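Local coordinates for protein cephalosporin acylase (PDB 2NLZ) that probably works as an acylase of the gamma-glutamyltranspeptidase family, whose members are N-terminal nucleophile hydrolases acting on amide bonds, at residues Gln180-Phe183 / Asp184-Pro188; Glu197-Ser201 / Gln202-Asp206; His290-Val294 / Asp295-Lys299; Asn461-Ala464 / Ala465-Pro469. The protein carries 1 engineered substitution. All blocks are in the same frame, centred on the assembly; numbering follows the deposited sequence.

All four contacts are local, made between neighbours on a short helix or at a helix start. Interaction 4 is buried throughout, while interactions 1, 2 and 3 are partly buried and keep some residues near the surface. They form two pairs. Interactions 1 and 2 touch: the end of helix 180-186 meets strand 198-199 and the start of helix 202-212, and aromatic rings meet in both, joined in interaction 2 by a serine-histidine hydrogen bond. On the opposite side of the chain's centre from these, about 48 Å from interaction 1 between centres, interaction 3 relies on hydroxyl and carboxylate bonds. It touches interaction 4 lightly, through Lys-291 and Ala-468; there an amide-carboxylate bond stands out. Both also meet the second subunit.

Interaction 1 (Gln180-Phe183 / Asp184-Pro188); sequences QPWF and DTFAP
Phe-186 lies over one face of the Trp-182 indole, its CD2 coming to 3.4 Å from Trp-182 CD1 while its CB sits above the six-membered ring, 4.2 Å from the centroid, in a CH-pi contact. The two rings meet obliquely, with planes at 57°. In the plane of the indole, at its edge, is Phe-183 CG, and Trp-182 CE3 in turn lies over a face of the Phe-183 ring. One face of Phe-186 carries the methyl CG2 of Thr-185. Beyond the segments, Phe-381 and Trp-174 meet Trp-182 edge-to-face, and Lys-171 makes a cation-pi contact with Phe-183.

The polar side works differently. Thr-185 points OG1 away from its own carbonyl carbon (chi1 -56°), which turns the hydroxyl back to Pro-181 O at 2.8 Å; Thr-185 N reaches the same oxygen from the other face of its plane, so two donors grip it. Gln-180 NE2 bonds Asp-184 OD1 at 3.3 Å, arriving from above the carboxylate plane. Phe-186 N closes a turn on Trp-182 O at 2.8 Å. These are the i to i+4 pairings of a short amphipathic alpha-helix, with aromatics on its buried side and Gln-180 and Asp-184 on its exposed side.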
# COMPACT_ATOMS: atom_id res chain seq x y z
N GLN D 180 -33.86 32.77 8.52
CA GLN D 180 -33.10 33.68 9.37
C GLN D 180 -32.69 33.09 10.72
O GLN D 180 -31.53 33.24 11.11
CB GLN D 180 -33.82 35.03 9.52
CG GLN D 180 -32.97 36.15 10.13
CD GLN D 180 -31.76 36.49 9.28
OE1 GLN D 180 -31.85 36.57 8.05
NE2 GLN D 180 -30.62 36.69 9.93
N PRO D 181 -33.62 32.43 11.46
CA PRO D 181 -33.19 31.90 12.75
C PRO D 181 -32.09 30.85 12.65
O PRO D 181 -31.32 30.69 13.60
CB PRO D 181 -34.47 31.28 13.31
CG PRO D 181 -35.57 31.98 12.62
CD PRO D 181 -35.05 32.15 11.23
N TRP D 182 -32.01 30.15 11.52
CA TRP D 182 -30.91 29.23 11.25
C TRP D 182 -29.57 29.96 11.21
O TRP D 182 -28.59 29.50 11.79
CB TRP D 182 -31.13 28.48 9.93
CG TRP D 182 -30.13 27.38 9.70
CD1 TRP D 182 -30.31 26.05 9.96
CD2 TRP D 182 -28.80 27.50 9.15
NE1 TRP D 182 -29.19 25.34 9.62
CE2 TRP D 182 -28.25 26.20 9.12
CE3 TRP D 182 -28.04 28.57 8.68
CZ2 TRP D 182 -26.96 25.95 8.64
CZ3 TRP D 182 -26.76 28.33 8.21
CH2 TRP D 182 -26.23 27.03 8.20
N PHE D 183 -29.54 31.08 10.50
CA PHE D 183 -28.34 31.91 10.46
C PHE D 183 -28.04 32.53 11.82
O PHE D 183 -26.88 32.71 12.17
CB PHE D 183 -28.46 33.00 9.39
CG PHE D 183 -28.44 32.48 7.98
CD1 PHE D 183 -27.24 32.18 7.36
CD2 PHE D 183 -29.62 32.30 7.28
CE1 PHE D 183 -27.22 31.69 6.06
CE2 PHE D 183 -29.61 31.82 5.98
CZ PHE D 183 -28.41 31.51 5.37
N ASP D 184 -29.07 32.86 12.59
CA ASP D 184 -28.87 33.45 13.91
C ASP D 184 -28.31 32.42 14.90
O ASP D 184 -27.46 32.76 15.73
CB ASP D 184 -30.18 34.04 14.45
CG ASP D 184 -30.63 35.27 13.67
OD1 ASP D 184 -29.79 35.90 12.98
OD2 ASP D 184 -31.82 35.60 13.75
N THR D 185 -28.78 31.18 14.78
CA THR D 185 -28.39 30.07 15.65
C THR D 185 -27.07 29.41 15.26
O THR D 185 -26.20 29.20 16.11
CB THR D 185 -29.49 29.00 15.66
OG1 THR D 185 -30.72 29.59 16.06
CG2 THR D 185 -29.14 27.85 16.61
N PHE D 186 -26.91 29.07 13.98
CA PHE D 186 -25.78 28.25 13.54
C PHE D 186 -24.67 29.02 12.84
O PHE D 186 -23.58 28.48 12.61
CB PHE D 186 -26.26 27.11 12.64
CG PHE D 186 -27.20 26.18 13.32
CD1 PHE D 186 -26.79 25.46 14.43
CD2 PHE D 186 -28.49 26.02 12.87
CE1 PHE D 186 -27.65 24.59 15.07
CE2 PHE D 186 -29.37 25.15 13.50
CZ PHE D 186 -28.95 24.44 14.60
N ALA D 187 -24.94 30.28 12.49
CA ALA D 187 -23.91 31.16 11.95
C ALA D 187 -23.93 32.53 12.63
O ALA D 187 -24.17 33.54 11.98
CB ALA D 187 -24.09 31.31 10.46
N PRO D 188 -23.65 32.56 13.96
CA PRO D 188 -23.91 33.80 14.69
C PRO D 188 -22.93 34.92 14.38
O PRO D 188 -23.25 36.09 14.58
CB PRO D 188 -23.80 33.37 16.16
CG PRO D 188 -22.92 32.20 16.14
CD PRO D 188 -23.08 31.52 14.82

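Interaction 2 (Glu197-Ser201 / Gln202-Asp206)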
# COMPACT_ATOMS: atom_id res chain seq x y z
N GLU D 197 -12.78 27.33 17.05
CA GLU D 197 -13.69 28.37 17.50
C GLU D 197 -14.78 27.73 18.36
O GLU D 197 -15.29 26.67 18.02
CB GLU D 197 -14.28 29.11 16.30
CG GLU D 197 -14.88 30.47 16.60
CD GLU D 197 -15.56 31.09 15.38
OE1 GLU D 197 -16.55 31.83 15.55
OE2 GLU D 197 -15.11 30.82 14.25
N VAL D 198 -15.10 28.34 19.49
CA VAL D 198 -16.16 27.84 20.35
C VAL D 198 -17.52 28.28 19.84
O VAL D 198 -17.74 29.45 19.52
CB VAL D 198 -15.98 28.31 21.80
CG1 VAL D 198 -17.23 28.05 22.61
CG2 VAL D 198 -14.80 27.61 22.44
N TRP D 199 -18.44 27.33 19.74
CA TRP D 199 -19.81 27.64 19.38
C TRP D 199 -20.70 27.24 20.54
O TRP D 199 -20.46 26.22 21.19
CB TRP D 199 -20.22 26.92 18.10
CG TRP D 199 -21.64 27.11 17.73
CD1 TRP D 199 -22.16 28.16 17.03
CD2 TRP D 199 -22.74 26.24 18.03
NE1 TRP D 199 -23.52 28.00 16.88
CE2 TRP D 199 -23.90 26.83 17.48
CE3 TRP D 199 -22.86 25.03 18.71
CZ2 TRP D 199 -25.17 26.24 17.59
CZ3 TRP D 199 -24.11 24.44 18.82
CH2 TRP D 199 -25.25 25.05 18.26
N ARG D 200 -21.72 28.05 20.80
CA ARG D 200 -22.67 27.78 21.86
C ARG D 200 -24.06 28.15 21.39
O ARG D 200 -24.22 28.85 20.40
CB ARG D 200 -22.31 28.56 23.12
CG ARG D 200 -22.00 30.04 22.88
CD ARG D 200 -21.62 30.77 24.17
NE ARG D 200 -22.71 30.76 25.14
CZ ARG D 200 -23.69 31.66 25.18
NH1 ARG D 200 -23.74 32.65 24.30
NH2 ARG D 200 -24.64 31.57 26.11
N SER D 201 -25.06 27.66 22.10
CA SER D 201 -26.42 28.00 21.81
C SER D 201 -27.26 27.96 23.08
O SER D 201 -27.59 26.88 23.60
CB SER D 201 -26.98 27.05 20.76
OG SER D 201 -28.31 27.39 20.46
N GLN D 202 -27.60 29.16 23.57
CA GLN D 202 -28.49 29.30 24.72
C GLN D 202 -29.86 28.73 24.41
O GLN D 202 -30.53 28.20 25.29
CB GLN D 202 -28.62 30.77 25.16
CG GLN D 202 -27.94 31.10 26.48
CD GLN D 202 -28.52 30.35 27.69
OE1 GLN D 202 -29.66 29.86 27.66
NE2 GLN D 202 -27.73 30.27 28.76
N GLY D 203 -30.26 28.85 23.15
CA GLY D 203 -31.51 28.28 22.68
C GLY D 203 -31.57 26.79 22.96
O GLY D 203 -32.50 26.32 23.62
N HIS D 204 -30.56 26.07 22.48
CA HIS D 204 -30.46 24.62 22.68
C HIS D 204 -30.53 24.23 24.15
O HIS D 204 -31.22 23.29 24.51
CB HIS D 204 -29.16 24.09 22.08
CG HIS D 204 -29.24 23.83 20.60
ND1 HIS D 204 -29.27 24.85 19.67
CD2 HIS D 204 -29.28 22.68 19.90
CE1 HIS D 204 -29.32 24.32 18.46
NE2 HIS D 204 -29.33 23.01 18.57
N ALA D 205 -29.82 24.98 24.99
CA ALA D 205 -29.84 24.76 26.43
C ALA D 205 -31.25 24.91 27.04
O ALA D 205 -31.70 24.02 27.77
CB ALA D 205 -28.89 25.70 27.11
N ASP D 206 -31.92 26.02 26.71
CA ASP D 206 -33.26 26.34 27.23
C ASP D 206 -34.27 25.26 26.90
O ASP D 206 -35.02 24.79 27.77
CB ASP D 206 -33.75 27.68 26.68
CG ASP D 206 -32.97 28.87 27.24
OD1 ASP D 206 -32.34 28.72 28.31
OD2 ASP D 206 -33.00 29.95 26.61
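Ser-201 and His-204 are joined by a hydrogen bond between Ser-201 OG and His-204 ND1, 2.8 Å long, in which either atom could be the donor. The hydroxyl lies at the edge of the imidazole, near its plane. It gets there because OG stands opposite the backbone N across the CA-CB bond (chi1 -179°), leaning toward the helix that begins at the next residue. Ser-201 holds the N-cap position of helix 202-212, and its carbonyl starts the backbone pattern: Ala-205 N bonds Ser-201 O at 3.2 Å with a nearly straight N-H...O angle of 164°.

The aromatic contact is T-shaped. Trp-199 turns the edge of its six-membered ring to a face of His-204, CH2 lying 4.1 Å from His-204 CE1, with the planes at 79°. The indole NE1 is engaged by Thr-185 O of helix 180-186, which helps fix the ring.

A third, looser contact is van der Waals: Arg-200 NH2 comes to 3.4 Å from Gln-202 CG. Both residues find polar partners on Glu-150, Arg-200 NE on its backbone oxygen and Gln-202 NE2 on its carboxylate.

The imidazole is thus held at ND1 by the hydroxyl and met on one face by the indole edge, which probably limits its rotation; standing in the first turn of a helix, it would probably be less inclined to take up a proton.

Interaction 3 (His290-Val294 / Asp295-Lys299); sequences HKDTV and DTYHK
Tyr-297 leaves the helix with its CB 4.0 Å from Thr-293 O. Its CG lies anti to its own carbonyl carbon and beside the backbone N (chi1 -73°), which sends the ring back along the residues before the helix. CG keeps a similar distance from that oxygen, and CD2 closes to 3.3 Å from Thr-293 O. Further out, CE2 passes 3.7 Å from Lys-291 O. The tip, OH, donates to Asp-292 OD1 at 2.9 Å; the acid oxygen lies near the plane of the ring, but is met 35° out of its own carboxylate plane. The two side chains run side by side, pointing the same way. A phenylalanine in its place would probably keep the ring contacts but leave Asp-292 OD1 without this donor.

Asp-292 is the centre of an inverse gamma turn, and Thr-293 takes the N-cap position of helix 294-314, so the tyrosine fastens the helix's first turn to the bend that leads into it. Two hydroxyls bond in series beside it: Thr-293 OG1 donates to Thr-296 OG1 at 2.8 Å, and Thr-296 OG1 donates in turn to His-290 O, also at 2.8 Å. Lys-291 NZ, near the phenol, bonds Asn-454, while Asp-292 OD2 accepts from Tyr-12 of the second subunit.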
# COMPACT_ATOMS: atom_id res chain seq x y z
N HIS D 290 -14.14 -16.75 1.77
CA HIS D 290 -13.29 -15.56 1.90
C HIS D 290 -13.89 -14.24 1.39
O HIS D 290 -14.57 -14.21 0.36
CB HIS D 290 -11.89 -15.78 1.32
CG HIS D 290 -10.89 -14.76 1.78
ND1 HIS D 290 -10.32 -14.79 3.03
CD2 HIS D 290 -10.40 -13.66 1.17
CE1 HIS D 290 -9.49 -13.77 3.16
NE2 HIS D 290 -9.52 -13.06 2.04
N LYS D 291 -13.59 -13.15 2.11
CA LYS D 291 -14.16 -11.83 1.85
C LYS D 291 -13.69 -11.14 0.58
O LYS D 291 -14.50 -10.64 -0.21
CB LYS D 291 -13.87 -10.89 3.02
CG LYS D 291 -14.28 -9.46 2.77
CD LYS D 291 -14.13 -8.64 4.02
CE LYS D 291 -14.30 -7.13 3.75
NZ LYS D 291 -15.63 -6.75 3.20
N ASP D 292 -12.37 -11.08 0.39
CA ASP D 292 -11.79 -10.29 -0.70
C ASP D 292 -11.62 -11.07 -2.00
O ASP D 292 -10.51 -11.21 -2.50
CB ASP D 292 -10.46 -9.66 -0.25
CG ASP D 292 -10.66 -8.59 0.82
OD1 ASP D 292 -11.19 -7.49 0.50
OD2 ASP D 292 -10.26 -8.83 1.99
N THR D 293 -12.73 -11.59 -2.53
CA THR D 293 -12.79 -12.16 -3.88
C THR D 293 -13.79 -11.36 -4.72
O THR D 293 -14.70 -10.72 -4.19
CB THR D 293 -13.20 -13.67 -3.91
OG1 THR D 293 -14.61 -13.81 -3.65
CG2 THR D 293 -12.42 -14.49 -2.90
N VAL D 294 -13.61 -11.40 -6.04
CA VAL D 294 -14.54 -10.75 -6.95
C VAL D 294 -15.93 -11.40 -6.83
O VAL D 294 -16.95 -10.72 -6.89
CB VAL D 294 -14.01 -10.77 -8.41
CG1 VAL D 294 -13.60 -12.20 -8.84
CG2 VAL D 294 -15.03 -10.17 -9.37
N ASP D 295 -15.94 -12.72 -6.62
CA ASP D 295 -17.16 -13.49 -6.46
C ASP D 295 -18.01 -12.91 -5.33
O ASP D 295 -19.20 -12.59 -5.52
CB ASP D 295 -16.80 -14.96 -6.17
CG ASP D 295 -18.01 -15.80 -5.82
OD1 ASP D 295 -18.78 -16.13 -6.75
OD2 ASP D 295 -18.17 -16.13 -4.63
N THR D 296 -17.37 -12.76 -4.16
CA THR D 296 -18.03 -12.30 -2.94
C THR D 296 -18.65 -10.93 -3.11
O THR D 296 -19.85 -10.77 -2.86
CB THR D 296 -17.08 -12.27 -1.74
OG1 THR D 296 -16.49 -13.57 -1.58
CG2 THR D 296 -17.83 -11.93 -0.48
N TYR D 297 -17.86 -9.95 -3.56
CA TYR D 297 -18.38 -8.59 -3.78
C TYR D 297 -19.51 -8.58 -4.80
O TYR D 297 -20.50 -7.88 -4.61
CB TYR D 297 -17.28 -7.60 -4.20
CG TYR D 297 -16.34 -7.21 -3.07
CD1 TYR D 297 -16.75 -6.32 -2.06
CD2 TYR D 297 -15.04 -7.71 -3.01
CE1 TYR D 297 -15.89 -5.96 -1.01
CE2 TYR D 297 -14.17 -7.36 -1.97
CZ TYR D 297 -14.59 -6.48 -0.97
OH TYR D 297 -13.72 -6.13 0.04
N HIS D 298 -19.39 -9.39 -5.84
CA HIS D 298 -20.43 -9.48 -6.87
C HIS D 298 -21.77 -9.89 -6.28
O HIS D 298 -22.77 -9.18 -6.44
CB HIS D 298 -20.03 -10.44 -7.98
CG HIS D 298 -21.04 -10.53 -9.09
ND1 HIS D 298 -21.31 -9.47 -9.94
CD2 HIS D 298 -21.81 -11.55 -9.51
CE1 HIS D 298 -22.22 -9.84 -10.82
NE2 HIS D 298 -22.54 -11.10 -10.58
N LYS D 299 -21.78 -11.03 -5.58
CA LYS D 299 -23.00 -11.52 -4.95
C LYS D 299 -23.55 -10.51 -3.92
O LYS D 299 -24.76 -10.25 -3.92
CB LYS D 299 -22.78 -12.90 -4.34
CG LYS D 299 -22.56 -14.00 -5.37
CD LYS D 299 -21.92 -15.23 -4.74
CE LYS D 299 -21.74 -16.35 -5.75
NZ LYS D 299 -20.99 -17.48 -5.14

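Interaction 4 (Asn461-Ala464 / Ala465-Pro469); sequences NPQA and ALDAP
Gln-463 and Asp-467, one helical turn apart, meet through a side-chain hydrogen bond: NE2 of Gln-463 donates to OD1 of Asp-467 at 3.0 Å, with an N-H...O angle of 158°. The acceptor lies in the amide plane, yet the donor comes from above the carboxylate plane, 46° out of it. A bend at chi2 (55°) in the glutamine chain swings the amide over the acid, and its CG also passes 3.6 Å from Asp-467 OD2.

Each group has a second partner. Gln-463 OE1 takes the backbone N-H of Thr-528, which fixes the flip of the amide, and Asp-467 OD1 accepts from Ser-14 of the second subunit. Replacing this acid by an alanine is likely to leave both Gln-463 NE2 and the serine of the second subunit without this acceptor.

Behind them the backbone sets the spacing. Asp-467 N bonds Gln-463 O at 2.7 Å, and Ala-465 N bonds Asn-461 O at 2.7 Å. At the helix start, Asn-461 OD1 accepts from Ala-464 N at 2.7 Å. Outermost, Leu-466 packs on Val-451 of helix 444-457, and Arg-531 holds Leu-466 O. The whole is a short, buried alpha-helix at a subunit interface, opened by a classic asparagine N-cap.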
# COMPACT_ATOMS: atom_id res chain seq x y z
N ASN D 461 -13.07 -8.62 13.61
CA ASN D 461 -13.41 -7.93 14.85
C ASN D 461 -14.17 -6.61 14.58
O ASN D 461 -14.08 -6.08 13.47
CB ASN D 461 -12.16 -7.74 15.72
CG ASN D 461 -11.25 -6.67 15.20
OD1 ASN D 461 -11.69 -5.57 14.87
ND2 ASN D 461 -9.95 -6.95 15.19
N PRO D 462 -14.92 -6.09 15.58
CA PRO D 462 -15.75 -4.88 15.42
C PRO D 462 -15.04 -3.72 14.71
O PRO D 462 -15.62 -3.13 13.80
CB PRO D 462 -16.11 -4.49 16.86
CG PRO D 462 -15.26 -5.36 17.74
CD PRO D 462 -15.04 -6.60 16.96
N GLN D 463 -13.79 -3.45 15.11
CA GLN D 463 -12.98 -2.39 14.49
C GLN D 463 -12.55 -2.68 13.05
O GLN D 463 -12.73 -1.85 12.15
CB GLN D 463 -11.75 -2.09 15.33
CG GLN D 463 -11.05 -0.82 14.90
CD GLN D 463 -11.99 0.37 14.90
OE1 GLN D 463 -12.53 0.74 15.94
NE2 GLN D 463 -12.18 0.96 13.74
N ALA D 464 -11.97 -3.86 12.83
CA ALA D 464 -11.66 -4.35 11.49
C ALA D 464 -12.89 -4.32 10.57
O ALA D 464 -12.79 -3.93 9.41
CB ALA D 464 -11.08 -5.74 11.57
N ALA D 465 -14.06 -4.69 11.10
CA ALA D 465 -15.28 -4.72 10.29
C ALA D 465 -15.61 -3.33 9.79
O ALA D 465 -16.08 -3.16 8.66
CB ALA D 465 -16.45 -5.29 11.06
N LEU D 466 -15.33 -2.35 10.64
CA LEU D 466 -15.52 -0.94 10.32
C LEU D 466 -14.39 -0.36 9.45
O LEU D 466 -14.66 0.45 8.57
CB LEU D 466 -15.64 -0.15 11.63
CG LEU D 466 -17.02 0.21 12.16
CD1 LEU D 466 -18.10 -0.62 11.56
CD2 LEU D 466 -17.00 0.06 13.64
N ASP D 467 -13.15 -0.77 9.71
CA ASP D 467 -11.98 -0.38 8.90
C ASP D 467 -12.09 -0.78 7.44
O ASP D 467 -11.63 -0.05 6.57
CB ASP D 467 -10.70 -1.01 9.46
CG ASP D 467 -10.31 -0.45 10.82
OD1 ASP D 467 -10.69 0.70 11.13
OD2 ASP D 467 -9.62 -1.17 11.57
N ALA D 468 -12.68 -1.96 7.20
CA ALA D 468 -12.80 -2.58 5.88
C ALA D 468 -13.35 -1.63 4.81
O ALA D 468 -14.30 -0.88 5.08
CB ALA D 468 -13.66 -3.83 5.96
N PRO D 469 -12.74 -1.65 3.61
CA PRO D 469 -13.15 -0.79 2.49
C PRO D 469 -14.59 -1.07 2.09
O PRO D 469 -15.05 -2.20 2.22
CB PRO D 469 -12.20 -1.20 1.36
CG PRO D 469 -11.67 -2.56 1.76
CD PRO D 469 -11.60 -2.51 3.25